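Local coordinates for tryptophan decarboxylase 1 (Oryza sativa subsp. japonica, PDB 6KHO) that decarboxylates L-tryptophan to tryptamine and 5-hydroxy-L-tryptophan to serotonin with the help of pyridoxal 5'-phosphate, and works as a homodimer, at the interface of chains A and B. Residues are numbered along the deposited sequence; one frame, centred on the assembly and turned at random. Chains: chain A/B, Tryptophan decarboxylase 1.

Contacts 1, 2 and 3 are patches of the two-fold homodimer interface, each with a twin made by exchanging the chains. Their C-alpha centres lie about 20 Å apart for contacts 1 and 2 and for contacts 2 and 3, and about 24 Å for contacts 1 and 3. In sequence the loop 381-385 (chain B in contact 1) leads into helix 386-420, whose chain A copy supplies the tryptophan and arginine of contact 3. Contact 2 uses helix 110-122 from both chains. Contact 1 includes cofactor-pocket residues of both subunits, A:Thr174 and B:Gly381, so dimerisation probably helps to complete the active site; contacts 2 and 3 tie helices together.

Contact 1: the interface of chains A and B. Residues chain A 174, 336-337; chain B 125, 381-383, 385.
A:Leu336 and A:Asp337 meet the B:Arg382-B:Arg383 loop beside the pyridoxal phosphate pocket of this homodimer. The guanidinium NH1 of B:Arg383 donates to the backbone O of A:Leu336 at 2.8 Å, with the acceptor near the guanidinium plane and the donor nitrogen tilted 20° from the carbonyl plane. The A:Asp337 carboxylate takes a weak, bent bond from the backbone N of B:Arg383 to OD1 (2.9 Å) and lies against the aliphatic CG of that arginine, its plane turned 78° from the guanidinium. A bend at chi3 (65°) swings the arginine head back toward the leucine carbonyl, away from the acid. A:Leu336 CD2 packs on B:Val125 CG2 at 3.9 Å, the two side chains crossing at about a right angle. Farther out, A:Thr174 rests its CG2 methyl near the carbonyl O of B:Gly381, a cofactor-binding residue. The second carboxylate oxygen, A:Asp337 OD2, reaches a water at 2.9 Å that B:Arg385 NE also holds at 2.7 Å, so one water bridges the carboxylate and the guanidinium, which are probably oppositely charged. Behind this shell, B:Arg382 NH1 donates to the carbonyl O of B:Arg383 at 3.1 Å, nearly in line with the C=O bond.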
# COMPACT_ATOMS: atom_id res chain seq x y z
N THR A 174 1.92 -4.00 -4.21
CA THR A 174 2.23 -5.43 -4.15
C THR A 174 1.73 -6.15 -5.39
O THR A 174 0.79 -5.72 -6.06
CB THR A 174 1.58 -6.12 -2.92
OG1 THR A 174 0.15 -5.96 -2.98
CG2 THR A 174 2.11 -5.54 -1.60
N LEU A 336 11.10 -0.87 -1.30
CA LEU A 336 9.67 -1.15 -1.16
C LEU A 336 8.91 0.12 -0.77
O LEU A 336 9.46 1.01 -0.11
CB LEU A 336 9.45 -2.24 -0.10
CG LEU A 336 9.66 -3.71 -0.50
CD1 LEU A 336 11.13 -4.11 -0.56
CD2 LEU A 336 8.90 -4.62 0.46
N ASP A 337 7.64 0.23 -1.20
CA ASP A 337 6.95 -0.69 -2.12
C ASP A 337 6.93 -0.12 -3.53
O ASP A 337 6.82 1.10 -3.72
CB ASP A 337 5.49 -0.94 -1.69
CG ASP A 337 5.30 -1.01 -0.18
OD1 ASP A 337 5.98 -1.84 0.46
OD2 ASP A 337 4.48 -0.24 0.36
N VAL B 125 11.52 -6.77 4.71
CA VAL B 125 10.20 -7.26 4.33
C VAL B 125 9.71 -8.18 5.44
O VAL B 125 10.25 -9.27 5.64
CB VAL B 125 10.23 -8.01 2.99
CG1 VAL B 125 8.84 -8.05 2.40
CG2 VAL B 125 11.22 -7.36 2.01
N GLY B 381 4.27 -9.08 1.20
CA GLY B 381 5.49 -8.35 1.42
C GLY B 381 5.40 -6.86 1.19
O GLY B 381 5.38 -6.41 0.03
N ARG B 382 5.41 -6.07 2.26
CA ARG B 382 5.33 -4.62 2.17
C ARG B 382 6.28 -4.00 3.20
O ARG B 382 6.95 -4.70 3.97
CB ARG B 382 3.89 -4.13 2.36
CG ARG B 382 3.19 -4.76 3.55
CD ARG B 382 3.20 -3.84 4.75
NE ARG B 382 2.35 -4.35 5.83
CZ ARG B 382 2.44 -3.96 7.10
NH1 ARG B 382 3.35 -3.05 7.47
NH2 ARG B 382 1.62 -4.49 8.01
N ARG B 383 6.30 -2.66 3.23
CA ARG B 383 7.26 -1.89 4.01
C ARG B 383 7.08 -2.08 5.51
O ARG B 383 6.02 -2.48 6.00
CB ARG B 383 7.09 -0.39 3.78
CG ARG B 383 7.56 0.15 2.49
CD ARG B 383 7.21 1.61 2.45
NE ARG B 383 7.94 2.36 3.45
CZ ARG B 383 9.13 2.91 3.24
NH1 ARG B 383 9.72 2.78 2.06
NH2 ARG B 383 9.72 3.59 4.21
N ARG B 385 6.14 -0.17 7.97
CA ARG B 385 5.34 1.02 8.26
C ARG B 385 5.30 1.40 9.74
O ARG B 385 4.99 2.55 10.07
CB ARG B 385 3.90 0.82 7.76
CG ARG B 385 3.71 0.68 6.24
CD ARG B 385 2.27 0.22 5.90
NE ARG B 385 2.06 -0.05 4.48
CZ ARG B 385 1.19 -0.94 4.00
NH1 ARG B 385 0.44 -1.66 4.83
NH2 ARG B 385 1.07 -1.12 2.68
O HOH W 1 3.26 1.33 2.49

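Contact 2: the interface of chains A and B. Residues chain A 25, 120-121, 123; chain B 45, 108, 113.
B:Tyr45 and B:Asn108 bond to two successive carbonyls, those of A:Ala121 and A:Ser120, at the end of helix 110-122 in the dimer interface. Among the direct hydrogen bonds, the phenol OH of B:Tyr45 donates to A:Ala121 O at 2.7 Å; it comes in from the flank, with a C=O...O angle of 110°, and is tilted out of the carbonyl plane. The amide ND2 of B:Asn108 reaches A:Ser120 O at 3.0 Å in the carbonyl plane, and the acceptor lies close to the plane of the amide too. With CG anti to the backbone N (chi1 -152°), the asparagine points its NH2 toward the helix end. A:Asn123 lays its amide obliquely beside that of B:Asn108, the planes 41° apart, a polar contact without a hydrogen bond assigned. Water extends the network: one molecule lies 2.8 Å from A:Ala121 O and 3.2 Å from B:Asn108 ND2, so the alanine carbonyl has both phenol and water as partners and the amide nitrogen has both carbonyl and water.

Apolar packing flanks the phenol bond. A:Leu25 crosses B:Tyr45 at about a right angle, placing CD1 over one face of the ring toward its rim and CD2 3.7 Å from CE2. That same CD2 touches B:Ile113 CD1 at 3.9 Å, and the isoleucine methyl also reaches A:Ala121 CA.

The N-terminal segment carrying A:Leu25 thus packs between B:Tyr45 of helix 27-47 and B:Ile113 of helix 110-122, where chain A's own helix 110-122 ends.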
# COMPACT_ATOMS: atom_id res chain seq x y z
N LEU A 25 6.94 20.48 11.74
CA LEU A 25 7.80 20.63 10.57
C LEU A 25 8.67 21.89 10.67
O LEU A 25 9.06 22.47 9.65
CB LEU A 25 6.97 20.65 9.29
CG LEU A 25 6.31 19.33 8.87
CD1 LEU A 25 5.35 19.53 7.67
CD2 LEU A 25 7.33 18.25 8.53
N SER A 120 8.02 11.41 0.74
CA SER A 120 7.48 11.40 2.10
C SER A 120 7.38 12.81 2.67
O SER A 120 6.50 13.08 3.49
CB SER A 120 8.37 10.58 3.04
OG SER A 120 8.31 9.21 2.73
N ALA A 121 8.28 13.71 2.28
CA ALA A 121 8.25 15.05 2.85
C ALA A 121 7.20 15.92 2.17
O ALA A 121 6.49 16.68 2.84
CB ALA A 121 9.64 15.68 2.74
N ASN A 123 4.59 14.71 0.61
CA ASN A 123 3.44 14.01 1.18
C ASN A 123 2.15 14.38 0.44
O ASN A 123 1.11 14.62 1.07
CB ASN A 123 3.33 14.31 2.68
CG ASN A 123 2.57 13.22 3.44
OD1 ASN A 123 2.65 12.04 3.09
ND2 ASN A 123 1.83 13.63 4.47
N TYR B 45 9.96 23.34 2.51
CA TYR B 45 9.08 23.82 3.57
C TYR B 45 9.22 25.32 3.79
O TYR B 45 8.24 25.99 4.14
CB TYR B 45 9.37 23.08 4.89
CG TYR B 45 8.95 21.61 4.89
CD1 TYR B 45 7.80 21.18 4.22
CD2 TYR B 45 9.70 20.66 5.58
CE1 TYR B 45 7.43 19.82 4.23
CE2 TYR B 45 9.34 19.34 5.60
CZ TYR B 45 8.21 18.92 4.94
OH TYR B 45 7.90 17.58 4.99
N ASN B 108 1.96 15.84 8.97
CA ASN B 108 3.29 15.24 8.83
C ASN B 108 4.18 15.77 9.94
O ASN B 108 3.82 16.72 10.64
CB ASN B 108 3.88 15.54 7.45
CG ASN B 108 4.84 14.48 6.97
OD1 ASN B 108 5.15 13.52 7.70
ND2 ASN B 108 5.32 14.63 5.72
N ILE B 113 8.96 11.50 8.94
CA ILE B 113 9.79 11.47 7.73
C ILE B 113 11.10 10.75 8.02
O ILE B 113 11.55 9.90 7.22
CB ILE B 113 10.04 12.91 7.23
CG1 ILE B 113 8.71 13.60 6.94
CG2 ILE B 113 10.95 12.88 6.02
CD1 ILE B 113 8.80 15.13 6.82
O HOH W 2 4.20 17.26 4.39

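Contact 3: the interface of chains A and B. Residues chain A 138, 390, 394; chain B 66, 79-80, 83-84.
Helix 386-420 of chain A packs against helix 77-88 of chain B, with a salt bridge between A:Arg394 and B:Glu83. The arginine grips the carboxylate side-on with two nitrogens, NE to OE1 at 2.7 Å and NH2 to OE2 at 2.8 Å. Both bonds are nearly straight and lie close to the guanidinium plane, yet they meet the acid from above its own plane; the two flat groups are turned 49° apart. A bend at chi2 (59°) in an otherwise extended arginine chain helps bring the head over the glutamate. B:Val79 CG1 lies 3.7 Å from A:Arg394 NH2 and packs beside the guanidinium.

One turn earlier on the same helix, A:Trp390 presents its benzo edge to chain B. B:Glu83 OE1 lies in the indole plane at that edge, 3.3 Å from CZ2, and the carboxylate is turned just 20° from the ring. A water joins A:Trp390 NE1 (3.1 Å) to the same OE1 (2.8 Å), so this oxygen meets the arginine and the water as well as the ring edge. B:Thr80 sets its CG2 methyl against CZ3 and CH2. The indole is sandwiched within its own chain, with A:Met138 CE over the centre of one face and A:Arg394 CB toward the rim of the other. The methionine methyl also touches B:Leu66 CD1 at 3.8 Å.

In the fold, A:Met138 of helix 133-149 backs the tryptophan, while the loop with B:Leu66 reaches in beside helix 77-88.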
# COMPACT_ATOMS: atom_id res chain seq x y z
N MET A 138 4.21 11.94 -13.64
CA MET A 138 5.50 11.27 -13.49
C MET A 138 5.33 9.77 -13.33
O MET A 138 6.18 8.99 -13.79
CB MET A 138 6.28 11.82 -12.31
CG MET A 138 7.63 11.11 -12.11
SD MET A 138 8.91 12.18 -11.40
CE MET A 138 9.50 12.99 -12.91
N TRP A 390 11.39 6.92 -11.22
CA TRP A 390 12.00 7.82 -12.20
C TRP A 390 13.42 8.20 -11.80
O TRP A 390 14.33 8.23 -12.64
CB TRP A 390 11.13 9.07 -12.37
CG TRP A 390 11.81 10.19 -13.11
CD1 TRP A 390 12.02 10.27 -14.46
CD2 TRP A 390 12.38 11.37 -12.54
NE1 TRP A 390 12.70 11.43 -14.76
CE2 TRP A 390 12.94 12.12 -13.61
CE3 TRP A 390 12.50 11.86 -11.23
CZ2 TRP A 390 13.57 13.35 -13.41
CZ3 TRP A 390 13.13 13.10 -11.04
CH2 TRP A 390 13.66 13.83 -12.12
N ARG A 394 16.51 7.79 -14.16
CA ARG A 394 17.11 9.04 -14.63
C ARG A 394 18.56 9.17 -14.17
O ARG A 394 19.40 9.69 -14.92
CB ARG A 394 16.29 10.24 -14.13
CG ARG A 394 16.85 11.63 -14.55
CD ARG A 394 16.89 11.70 -16.08
NE ARG A 394 17.19 13.02 -16.64
CZ ARG A 394 18.28 13.28 -17.35
NH1 ARG A 394 19.17 12.33 -17.54
NH2 ARG A 394 18.48 14.50 -17.85
N LEU B 66 10.20 16.76 -20.11
CA LEU B 66 11.20 15.73 -19.87
C LEU B 66 11.33 14.82 -21.08
O LEU B 66 10.43 14.74 -21.92
CB LEU B 66 10.83 14.91 -18.63
CG LEU B 66 10.63 15.71 -17.35
CD1 LEU B 66 10.33 14.77 -16.19
CD2 LEU B 66 11.87 16.55 -17.06
N VAL B 79 21.73 16.64 -11.67
CA VAL B 79 20.89 16.81 -12.85
C VAL B 79 19.48 16.31 -12.57
O VAL B 79 18.49 16.96 -12.93
CB VAL B 79 21.53 16.10 -14.06
CG1 VAL B 79 20.54 15.91 -15.19
CG2 VAL B 79 22.78 16.85 -14.51
N THR B 80 19.38 15.16 -11.91
CA THR B 80 18.08 14.66 -11.48
C THR B 80 17.37 15.67 -10.58
O THR B 80 16.20 16.00 -10.80
CB THR B 80 18.26 13.34 -10.75
OG1 THR B 80 18.93 12.42 -11.61
CG2 THR B 80 16.91 12.76 -10.30
N GLU B 83 15.93 18.63 -12.45
CA GLU B 83 14.68 18.35 -13.16
C GLU B 83 13.52 18.25 -12.19
O GLU B 83 12.39 18.67 -12.52
CB GLU B 83 14.82 17.06 -13.99
CG GLU B 83 15.78 17.22 -15.15
CD GLU B 83 15.83 16.02 -16.10
OE1 GLU B 83 15.45 14.90 -15.70
OE2 GLU B 83 16.28 16.21 -17.26
N LEU B 84 13.75 17.72 -10.99
CA LEU B 84 12.74 17.79 -9.95
C LEU B 84 12.33 19.24 -9.69
O LEU B 84 11.14 19.57 -9.64
CB LEU B 84 13.25 17.13 -8.67
CG LEU B 84 12.45 17.35 -7.38
CD1 LEU B 84 11.14 16.53 -7.43
CD2 LEU B 84 13.27 16.97 -6.16
O HOH W 3 13.84 13.09 -17.06